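PDB 1O1Z: glycerophosphodiester phosphodiesterase from Thermotoga maritima, which belongs to the glycerophosphoryl diester phosphodiesterase family, whose members fold as a TIM-type barrel of alternating strands and helices. Local coordinates for residues Y148-D153 and E161-R166; N28-F33 and F97-D102; S22-E27 and E226-V231. All coordinates share one frame; numbering follows the deposited sequence. Where two conformers were deposited one is given.

The three contacts illustrate how a TIM barrel is fastened together from both neighbouring and distant parts of its chain. Contact 1 is local, joining strand 148-151 to helix 160-170 inside one beta-alpha-beta unit. Contact 2 brings the start of helix 30-38 against the end of helix 93-99, and contact 3 sets the loop after strand 14-18 against helix 227-232, so that the first and last strands, which pair in parallel, also meet through their following segments. Along the chain contact 2 closes before contact 1 opens, and contact 3 encloses both. Centres of contacts 2 and 3 lie about 14 Å apart and their segments touch; the centre of contact 1, across the chain's centre, is about 28 Å from that of contact 3.

Contact 1: residues Y148-D153 and E161-R166; sequences YGYLID and ENFVER
The phenol of Tyr150 and the extended side chain of Arg166 cross with their flat ends almost perpendicular, ring and guanidinium planes standing 88° apart. Tyr150 leaves strand 148-151 toward helix 160-170, while Arg166 comes from the helix with CG anti to the backbone N (chi1 -172°) and a straight run from CG to NE, which carries its methylenes past the hydroxyl end of the ring. Tyr150 OH lies 3.6 Å from Arg166 CG and sits at the edge of the guanidinium, near its plane. This is contact without a hydrogen bond between the two: both groups turn to Asp140 of helix 136-142, whose OD1 is bonded to Tyr150 OH and whose OD2 makes a salt bridge with Arg166 NH2. Asp137 supplies a second carboxylate to the same NH2.

One turn earlier on the helix, Phe163 reaches back to the strand. Its ring and that of Tyr150 meet rim to rim, with planes at 50° and centroids 6.0 Å apart, so neither lies over the other's face; the approach is marked by Tyr150 CD2 and Phe163 CE1 at 3.7 Å. On another part of the Phe163 rim Ile152, in the conformer given, adds its terminal methyl, with CD1 3.5 Å from Phe163 CZ. Leu175 of strand 174-178 touches both rings, which places the contact within the beta-alpha-beta unit of strand 148-151, helix 160-170 and strand 174-178, where the helix packs over the parallel strands.

The chemistry is therefore graded, from hydrocarbon at Ile152 and Phe163 to polar at Arg166. A shared carboxylate holds the phenol and the arginine in place, and the guanidinium, its charge balanced at this partly buried position, would probably help keep Asp140 and Asp137 ionised.

Contact 2: residues N28-F33 and F97-D102; sequences NTLEAF and FENVSD
This is a small, mainly van der Waals contact between the first turn of helix 30-38 and the C-terminal end region of helix 93-99 with the chain beyond it, two parts of the barrel's outer layer that are far apart in sequence. Leu30 and Asn99 meet with their side chains at about a right angle. Both leucine methyls approach the amide nitrogen, Leu30 CD1 at 3.9 Å from Asn99 ND2 and CD2 only slightly farther. That nitrogen has its polar partner four residues earlier, the carbonyl O of Glu95, so the methyls pack against an already bonded amide.

Deeper in, Phe33 faces Val100 with its CB, 4.3 Å from Val100 CG2. The ring itself leads away from the loop, toward Val44 and Leu46 of strand 43-50 and Val58 of strand 56-58. Thr29 is the N-cap of helix 30-38, its OG1 accepting from Ala32 N at 3.2 Å, which ties down the turn that presents Leu30.

Apolar carbon thus supplies the helix 30-38 side of the contact, and cohesion across it rests on dispersion and burial, while the polar groups named find partners on their own side, Thr29 in its helix turn and Asn99 at Glu95.

Contact 3: residues S22-E27 and E226-V231; sequences SAKYLE and EVELFV
Glu228 OE2 is gripped by two groups, Lys24 NZ and the hydroxyl of Tyr21, at the place where the TIM barrel closes and the loop after its first strand, 14-18, meets the helix that follows its last, 221-224. In the conformers given, which may not be the only arrangement, Lys24 NZ lies 3.0 Å from Glu228 OE2 in a salt bridge in which the oxygen offers its syn lone pair, on the side of the other carboxylate oxygen. Lys24 is extended beyond CG, which lets it span from the loop and meet the glutamate chain at about a right angle; its CE also comes within 3.4 Å of Glu228 OE2. The tyrosine hydroxyl belongs to the same loop, so one carboxylate oxygen collects two bonds from it. The contact lies at the surface, where water would be expected to weaken the salt bridge.

Beside this bridge, the backbones come closest at Ala23 and Glu226, with CA atoms 5.7 Å apart, and a backbone hydrogen bond between Ala23 and Asp225 lies next to them. Glu226 is the N-cap residue of helix 227-232. Although its CB points away from the loop, a bend at chi2 (-77°) folds the carboxylate back over the alanine methyl, and Glu226 OE2 rests 3.6 Å from Ala23 CB.

Contact 1: residues Y148-D153 and E161-R166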
loop_
_atom_site.group_PDB
_atom_site.type_symbol
_atom_site.label_atom_id
_atom_site.label_comp_id
_atom_site.label_asym_id
_atom_site.label_seq_id
_atom_site.Cartn_x
_atom_site.Cartn_y
_atom_site.Cartn_z
ATOM N N TYR A 148 0.907 -9.208 -6.218
ATOM C CA TYR A 148 -0.181 -8.342 -5.894
ATOM C C TYR A 148 -0.931 -8.814 -4.704
ATOM O O TYR A 148 -0.901 -9.996 -4.342
ATOM C CB TYR A 148 -1.106 -8.092 -7.061
ATOM C CG TYR A 148 -1.884 -9.246 -7.623
ATOM C CD1 TYR A 148 -3.068 -9.692 -7.021
ATOM C CD2 TYR A 148 -1.538 -9.787 -8.847
ATOM C CE1 TYR A 148 -3.834 -10.709 -7.611
ATOM C CE2 TYR A 148 -2.311 -10.765 -9.456
ATOM C CZ TYR A 148 -3.468 -11.224 -8.825
ATOM O OH TYR A 148 -4.211 -12.187 -9.464
ATOM N N GLY A 149 -1.583 -7.821 -4.099
ATOM C CA GLY A 149 -2.317 -8.006 -2.900
ATOM C C GLY A 149 -3.698 -7.406 -3.019
ATOM O O GLY A 149 -3.892 -6.258 -3.440
ATOM N N TYR A 150 -4.679 -8.193 -2.626
ATOM C CA TYR A 150 -6.043 -7.705 -2.591
ATOM C C TYR A 150 -6.237 -6.828 -1.362
ATOM O O TYR A 150 -6.003 -7.288 -0.255
ATOM C CB TYR A 150 -7.004 -8.872 -2.460
ATOM C CG TYR A 150 -7.105 -9.834 -3.629
ATOM C CD1 TYR A 150 -6.852 -9.442 -4.945
ATOM C CD2 TYR A 150 -7.563 -11.127 -3.407
ATOM C CE1 TYR A 150 -7.069 -10.334 -6.007
ATOM C CE2 TYR A 150 -7.752 -12.002 -4.441
ATOM C CZ TYR A 150 -7.475 -11.613 -5.722
ATOM O OH TYR A 150 -7.661 -12.519 -6.764
ATOM N N LEU A 151 -6.745 -5.607 -1.543
ATOM C CA LEU A 151 -7.207 -4.790 -0.434
ATOM C C LEU A 151 -8.650 -5.128 -0.216
ATOM O O LEU A 151 -9.441 -5.064 -1.153
ATOM C CB LEU A 151 -7.048 -3.304 -0.735
ATOM C CG LEU A 151 -5.643 -2.801 -0.476
ATOM C CD1 LEU A 151 -5.321 -1.525 -1.268
ATOM C CD2 LEU A 151 -5.525 -2.528 1.031
ATOM N N ILE A 152 -8.998 -5.443 1.019
ATOM C CA ILE A 152 -10.345 -5.882 1.346
ATOM C C ILE A 152 -11.120 -4.799 2.076
ATOM O O ILE A 152 -10.618 -4.235 3.044
ATOM C CB ILE A 152 -10.239 -7.166 2.198
ATOM C CG1 ILE A 152 -9.421 -8.255 1.485
ATOM C CG2 ILE A 152 -11.619 -7.645 2.595
ATOM C CD1 ILE A 152 -9.084 -9.432 2.374
ATOM N N ASP A 153 -12.330 -4.512 1.600
ATOM C CA ASP A 153 -13.244 -3.596 2.285
ATOM C C ASP A 153 -14.559 -4.335 2.545
ATOM O O ASP A 153 -14.639 -5.556 2.336
ATOM C CB ASP A 153 -13.399 -2.262 1.513
ATOM C CG ASP A 153 -14.104 -2.401 0.160
ATOM O OD1 ASP A 153 -14.869 -3.359 -0.043
ATOM O OD2 ASP A 153 -13.962 -1.563 -0.763
ATOM N N GLU A 161 -17.417 -17.018 1.095
ATOM C CA GLU A 161 -17.217 -18.189 0.267
ATOM C C GLU A 161 -16.647 -17.834 -1.098
ATOM O O GLU A 161 -15.744 -18.502 -1.591
ATOM C CB GLU A 161 -18.531 -18.971 0.107
ATOM C CG GLU A 161 -18.345 -20.311 -0.560
ATOM C CD GLU A 161 -19.476 -21.295 -0.281
ATOM O OE1 GLU A 161 -20.489 -20.903 0.328
ATOM O OE2 GLU A 161 -19.341 -22.458 -0.684
ATOM N N ASN A 162 -17.167 -16.771 -1.706
ATOM C CA ASN A 162 -16.689 -16.343 -3.007
ATOM C C ASN A 162 -15.264 -15.825 -2.909
ATOM O O ASN A 162 -14.468 -16.020 -3.816
ATOM C CB ASN A 162 -17.608 -15.265 -3.578
ATOM C CG ASN A 162 -18.962 -15.832 -4.062
ATOM O OD1 ASN A 162 -19.119 -17.035 -4.307
ATOM N ND2 ASN A 162 -19.940 -14.947 -4.202
ATOM N N PHE A 163 -14.936 -15.167 -1.803
ATOM C CA PHE A 163 -13.588 -14.666 -1.615
ATOM C C PHE A 163 -12.594 -15.808 -1.492
ATOM O O PHE A 163 -11.527 -15.774 -2.086
ATOM C CB PHE A 163 -13.511 -13.752 -0.425
ATOM C CG PHE A 163 -12.236 -12.991 -0.371
ATOM C CD1 PHE A 163 -11.846 -12.168 -1.428
ATOM C CD2 PHE A 163 -11.425 -13.115 0.699
ATOM C CE1 PHE A 163 -10.646 -11.483 -1.369
ATOM C CE2 PHE A 163 -10.220 -12.422 0.765
ATOM C CZ PHE A 163 -9.837 -11.636 -0.266
ATOM N N VAL A 164 -12.946 -16.833 -0.719
ATOM C CA VAL A 164 -12.084 -18.004 -0.614
ATOM C C VAL A 164 -11.858 -18.645 -1.983
ATOM O O VAL A 164 -10.743 -19.004 -2.332
ATOM C CB VAL A 164 -12.665 -19.019 0.394
ATOM C CG1 VAL A 164 -11.907 -20.350 0.349
ATOM C CG2 VAL A 164 -12.682 -18.418 1.805
ATOM N N GLU A 165 -12.918 -18.749 -2.790
ATOM C CA GLU A 165 -12.827 -19.313 -4.129
ATOM C C GLU A 165 -11.866 -18.478 -4.991
ATOM O O GLU A 165 -11.037 -19.008 -5.697
ATOM C CB GLU A 165 -14.213 -19.367 -4.773
ATOM C CG GLU A 165 -15.160 -20.389 -4.170
ATOM C CD GLU A 165 -16.601 -20.254 -4.672
ATOM O OE1 GLU A 165 -16.880 -19.370 -5.519
ATOM O OE2 GLU A 165 -17.458 -21.041 -4.214
ATOM N N ARG A 166 -11.984 -17.153 -4.893
ATOM C CA ARG A 166 -11.147 -16.256 -5.676
ATOM C C ARG A 166 -9.676 -16.378 -5.323
ATOM O O ARG A 166 -8.820 -16.425 -6.173
ATOM C CB ARG A 166 -11.597 -14.826 -5.445
ATOM C CG ARG A 166 -10.932 -13.841 -6.339
ATOM C CD ARG A 166 -11.441 -12.429 -6.089
ATOM N NE ARG A 166 -11.101 -11.671 -7.250
ATOM C CZ ARG A 166 -11.913 -10.935 -7.990
ATOM N NH1 ARG A 166 -13.208 -10.685 -7.718
ATOM N NH2 ARG A 166 -11.382 -10.404 -9.032
#

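Contact 2: residues N28-F33 and F97-D102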
loop_
_atom_site.group_PDB
_atom_site.type_symbol
_atom_site.label_atom_id
_atom_site.label_comp_id
_atom_site.label_asym_id
_atom_site.label_seq_id
_atom_site.Cartn_x
_atom_site.Cartn_y
_atom_site.Cartn_z
ATOM N N ASN A 28 2.999 10.819 1.850
ATOM C CA ASN A 28 3.248 10.583 0.430
ATOM C C ASN A 28 4.304 11.503 -0.205
ATOM O O ASN A 28 4.377 11.611 -1.432
ATOM C CB ASN A 28 1.939 10.541 -0.373
ATOM C CG ASN A 28 1.294 9.178 -0.385
ATOM O OD1 ASN A 28 1.969 8.146 -0.263
ATOM N ND2 ASN A 28 -0.027 9.160 -0.503
ATOM N N THR A 29 5.138 12.126 0.623
ATOM C CA THR A 29 6.267 12.926 0.125
ATOM C C THR A 29 7.562 12.158 0.186
ATOM O O THR A 29 7.697 11.195 0.958
ATOM C CB THR A 29 6.464 14.217 0.942
ATOM O OG1 THR A 29 6.755 13.903 2.328
ATOM C CG2 THR A 29 5.212 15.083 0.919
ATOM N N LEU A 30 8.563 12.613 -0.570
ATOM C CA LEU A 30 9.851 11.932 -0.542
ATOM C C LEU A 30 10.419 11.941 0.865
ATOM O O LEU A 30 10.996 10.955 1.298
ATOM C CB LEU A 30 10.869 12.551 -1.508
ATOM C CG LEU A 30 10.597 12.401 -2.990
ATOM C CD1 LEU A 30 11.642 13.170 -3.783
ATOM C CD2 LEU A 30 10.597 10.926 -3.377
ATOM N N GLU A 31 10.274 13.059 1.578
ATOM C CA GLU A 31 10.734 13.142 2.941
ATOM C C GLU A 31 10.087 12.064 3.798
ATOM O O GLU A 31 10.776 11.357 4.526
ATOM C CB GLU A 31 10.456 14.529 3.529
ATOM C CG GLU A 31 10.883 14.665 4.979
ATOM C CD GLU A 31 10.517 16.011 5.568
ATOM O OE1 GLU A 31 9.374 16.466 5.358
ATOM O OE2 GLU A 31 11.365 16.590 6.267
ATOM N N ALA A 32 8.766 11.903 3.701
ATOM C CA ALA A 32 8.083 10.886 4.518
ATOM C C ALA A 32 8.595 9.474 4.196
ATOM O O ALA A 32 8.809 8.662 5.091
ATOM C CB ALA A 32 6.595 10.974 4.336
ATOM N N PHE A 33 8.809 9.186 2.913
ATOM C CA PHE A 33 9.300 7.854 2.541
ATOM C C PHE A 33 10.719 7.634 3.042
ATOM O O PHE A 33 11.023 6.600 3.622
ATOM C CB PHE A 33 9.266 7.639 1.028
ATOM C CG PHE A 33 7.898 7.781 0.410
ATOM C CD1 PHE A 33 6.815 7.106 0.932
ATOM C CD2 PHE A 33 7.697 8.528 -0.747
ATOM C CE1 PHE A 33 5.555 7.206 0.365
ATOM C CE2 PHE A 33 6.432 8.637 -1.307
ATOM C CZ PHE A 33 5.369 7.987 -0.765
ATOM N N PHE A 97 11.330 5.776 -6.734
ATOM C CA PHE A 97 12.281 4.704 -7.049
ATOM C C PHE A 97 13.726 5.209 -6.985
ATOM O O PHE A 97 14.609 4.471 -6.575
ATOM C CB PHE A 97 12.031 4.126 -8.447
ATOM C CG PHE A 97 10.793 3.277 -8.599
ATOM C CD1 PHE A 97 9.958 2.942 -7.550
ATOM C CD2 PHE A 97 10.475 2.785 -9.853
ATOM C CE1 PHE A 97 8.839 2.142 -7.755
ATOM C CE2 PHE A 97 9.366 1.993 -10.043
ATOM C CZ PHE A 97 8.570 1.668 -9.002
ATOM N N GLU A 98 13.954 6.467 -7.380
ATOM C CA GLU A 98 15.299 7.057 -7.322
ATOM C C GLU A 98 15.794 7.296 -5.897
ATOM O O GLU A 98 17.006 7.409 -5.668
ATOM C CB GLU A 98 15.298 8.378 -8.118
ATOM C CG GLU A 98 15.169 8.149 -9.606
ATOM C CD GLU A 98 14.841 9.401 -10.418
ATOM O OE1 GLU A 98 14.640 10.490 -9.837
ATOM O OE2 GLU A 98 14.776 9.280 -11.660
ATOM N N ASN A 99 14.878 7.381 -4.938
ATOM C CA ASN A 99 15.185 7.742 -3.552
ATOM C C ASN A 99 14.989 6.657 -2.478
ATOM O O ASN A 99 15.332 6.862 -1.297
ATOM C CB ASN A 99 14.407 9.009 -3.209
ATOM C CG ASN A 99 14.960 10.215 -3.932
ATOM O OD1 ASN A 99 16.020 10.734 -3.548
ATOM N ND2 ASN A 99 14.291 10.645 -5.003
ATOM N N VAL A 100 14.463 5.505 -2.886
ATOM C CA VAL A 100 14.261 4.366 -2.000
ATOM C C VAL A 100 14.969 3.159 -2.615
ATOM O O VAL A 100 14.682 2.778 -3.749
ATOM C CB VAL A 100 12.756 4.056 -1.813
ATOM C CG1 VAL A 100 12.544 2.804 -0.952
ATOM C CG2 VAL A 100 12.045 5.255 -1.187
ATOM N N SER A 101 15.913 2.608 -1.876
ATOM C CA SER A 101 16.698 1.466 -2.319
ATOM C C SER A 101 15.795 0.288 -2.647
ATOM O O SER A 101 14.828 0.031 -1.951
ATOM C CB SER A 101 17.687 1.067 -1.224
ATOM O OG SER A 101 18.197 -0.246 -1.432
ATOM N N ASP A 102 16.147 -0.448 -3.690
ATOM C CA ASP A 102 15.391 -1.622 -4.097
ATOM C C ASP A 102 15.528 -2.827 -3.183
ATOM O O ASP A 102 14.889 -3.852 -3.438
ATOM C CB ASP A 102 15.701 -1.994 -5.548
ATOM C CG ASP A 102 17.096 -2.503 -5.757
ATOM O OD1 ASP A 102 17.966 -2.553 -4.834
ATOM O OD2 ASP A 102 17.433 -2.857 -6.896
#

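Contact 3: residues S22-E27 and E226-V231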
loop_
_atom_site.group_PDB
_atom_site.type_symbol
_atom_site.label_atom_id
_atom_site.label_comp_id
_atom_site.label_asym_id
_atom_site.label_seq_id
_atom_site.Cartn_x
_atom_site.Cartn_y
_atom_site.Cartn_z
ATOM N N SER A 22 4.118 8.852 8.022
ATOM C CA SER A 22 3.133 9.921 7.884
ATOM C C SER A 22 2.662 10.491 9.224
ATOM O O SER A 22 2.023 11.515 9.235
ATOM C CB SER A 22 1.964 9.435 7.030
ATOM O OG SER A 22 1.332 8.323 7.633
ATOM N N ALA A 23 2.950 9.823 10.341
ATOM C CA ALA A 23 2.644 10.410 11.665
ATOM C C ALA A 23 3.500 11.638 11.960
ATOM O O ALA A 23 3.107 12.501 12.783
ATOM C CB ALA A 23 2.828 9.396 12.770
ATOM N N LYS A 24 4.684 11.706 11.358
ATOM C CA LYS A 24 5.647 12.778 11.647
ATOM C C LYS A 24 5.993 13.694 10.461
ATOM O O LYS A 24 6.484 14.812 10.663
ATOM C CB LYS A 24 6.941 12.182 12.207
ATOM C CG LYS A 24 6.814 11.621 13.619
ATOM C CD LYS A 24 8.200 11.345 14.234
ATOM C CE LYS A 24 8.095 10.900 15.709
ATOM N NZ LYS A 24 9.392 11.015 16.465
ATOM N N TYR A 25 5.747 13.213 9.245
ATOM C CA TYR A 25 6.096 13.926 8.028
ATOM C C TYR A 25 4.920 13.908 7.071
ATOM O O TYR A 25 4.069 13.017 7.122
ATOM C CB TYR A 25 7.322 13.278 7.390
ATOM C CG TYR A 25 8.494 13.279 8.336
ATOM C CD1 TYR A 25 9.270 14.417 8.500
ATOM C CD2 TYR A 25 8.756 12.176 9.154
ATOM C CE1 TYR A 25 10.325 14.433 9.416
ATOM C CE2 TYR A 25 9.803 12.183 10.050
ATOM C CZ TYR A 25 10.581 13.304 10.181
ATOM O OH TYR A 25 11.617 13.298 11.108
ATOM N N LEU A 26 4.877 14.872 6.167
ATOM C CA LEU A 26 3.729 14.986 5.279
ATOM C C LEU A 26 3.575 13.740 4.394
ATOM O O LEU A 26 4.496 13.334 3.669
ATOM C CB LEU A 26 3.839 16.242 4.423
ATOM C CG LEU A 26 2.686 16.478 3.437
ATOM C CD1 LEU A 26 1.376 16.677 4.170
ATOM C CD2 LEU A 26 2.981 17.652 2.494
ATOM N N GLU A 27 2.384 13.140 4.454
ATOM C CA GLU A 27 2.093 11.904 3.767
ATOM C C GLU A 27 2.474 11.941 2.298
ATOM O O GLU A 27 2.267 12.933 1.583
ATOM C CB GLU A 27 0.621 11.561 3.859
ATOM C CG GLU A 27 -0.294 12.641 3.334
ATOM C CD GLU A 27 -1.715 12.161 3.282
ATOM O OE1 GLU A 27 -2.345 12.221 4.353
ATOM O OE2 GLU A 27 -2.178 11.723 2.202
ATOM N N GLU A 226 2.898 4.978 12.302
ATOM C CA GLU A 226 3.811 5.116 13.442
ATOM C C GLU A 226 5.007 4.196 13.279
ATOM O O GLU A 226 5.172 3.197 13.984
ATOM C CB GLU A 226 3.060 4.825 14.737
ATOM C CG GLU A 226 2.000 5.853 15.076
ATOM C CD GLU A 226 2.563 7.159 15.646
ATOM O OE1 GLU A 226 3.799 7.292 15.859
ATOM O OE2 GLU A 226 1.756 8.075 15.897
ATOM N N VAL A 227 5.875 4.562 12.333
ATOM C CA VAL A 227 6.961 3.683 11.950
ATOM C C VAL A 227 7.930 3.338 13.075
ATOM O O VAL A 227 8.217 2.161 13.322
ATOM C CB VAL A 227 7.738 4.238 10.735
ATOM C CG1 VAL A 227 8.944 3.387 10.441
ATOM C CG2 VAL A 227 6.827 4.340 9.534
ATOM N N GLU A 228 8.465 4.336 13.785
ATOM C CA GLU A 228 9.444 4.034 14.832
ATOM C C GLU A 228 8.850 3.150 15.921
ATOM O O GLU A 228 9.493 2.239 16.404
ATOM C CB GLU A 228 9.985 5.305 15.496
ATOM C CG GLU A 228 10.871 6.178 14.628
ATOM C CD GLU A 228 11.214 7.498 15.317
ATOM O OE1 GLU A 228 12.267 7.543 15.986
ATOM O OE2 GLU A 228 10.424 8.480 15.231
ATOM N N LEU A 229 7.609 3.440 16.313
ATOM C CA LEU A 229 6.915 2.649 17.315
ATOM C C LEU A 229 6.899 1.176 16.915
ATOM O O LEU A 229 7.279 0.315 17.665
ATOM C CB LEU A 229 5.497 3.183 17.490
ATOM C CG LEU A 229 4.539 2.405 18.392
ATOM C CD1 LEU A 229 5.092 2.221 19.779
ATOM C CD2 LEU A 229 3.188 3.128 18.398
ATOM N N PHE A 230 6.451 0.886 15.696
ATOM C CA PHE A 230 6.250 -0.485 15.300
ATOM C C PHE A 230 7.561 -1.201 15.009
ATOM O O PHE A 230 7.723 -2.397 15.284
ATOM C CB PHE A 230 5.241 -0.549 14.138
ATOM C CG PHE A 230 3.827 -0.495 14.604
ATOM C CD1 PHE A 230 3.300 0.651 15.153
ATOM C CD2 PHE A 230 3.023 -1.618 14.525
ATOM C CE1 PHE A 230 1.983 0.685 15.647
ATOM C CE2 PHE A 230 1.717 -1.580 14.988
ATOM C CZ PHE A 230 1.205 -0.422 15.557
ATOM N N VAL A 231 8.539 -0.460 14.520
ATOM C CA VAL A 231 9.879 -1.024 14.381
ATOM C C VAL A 231 10.429 -1.475 15.739
ATOM O O VAL A 231 10.993 -2.557 15.859
ATOM C CB VAL A 231 10.830 -0.043 13.668
ATOM C CG1 VAL A 231 12.286 -0.530 13.764
ATOM C CG2 VAL A 231 10.401 0.148 12.211
#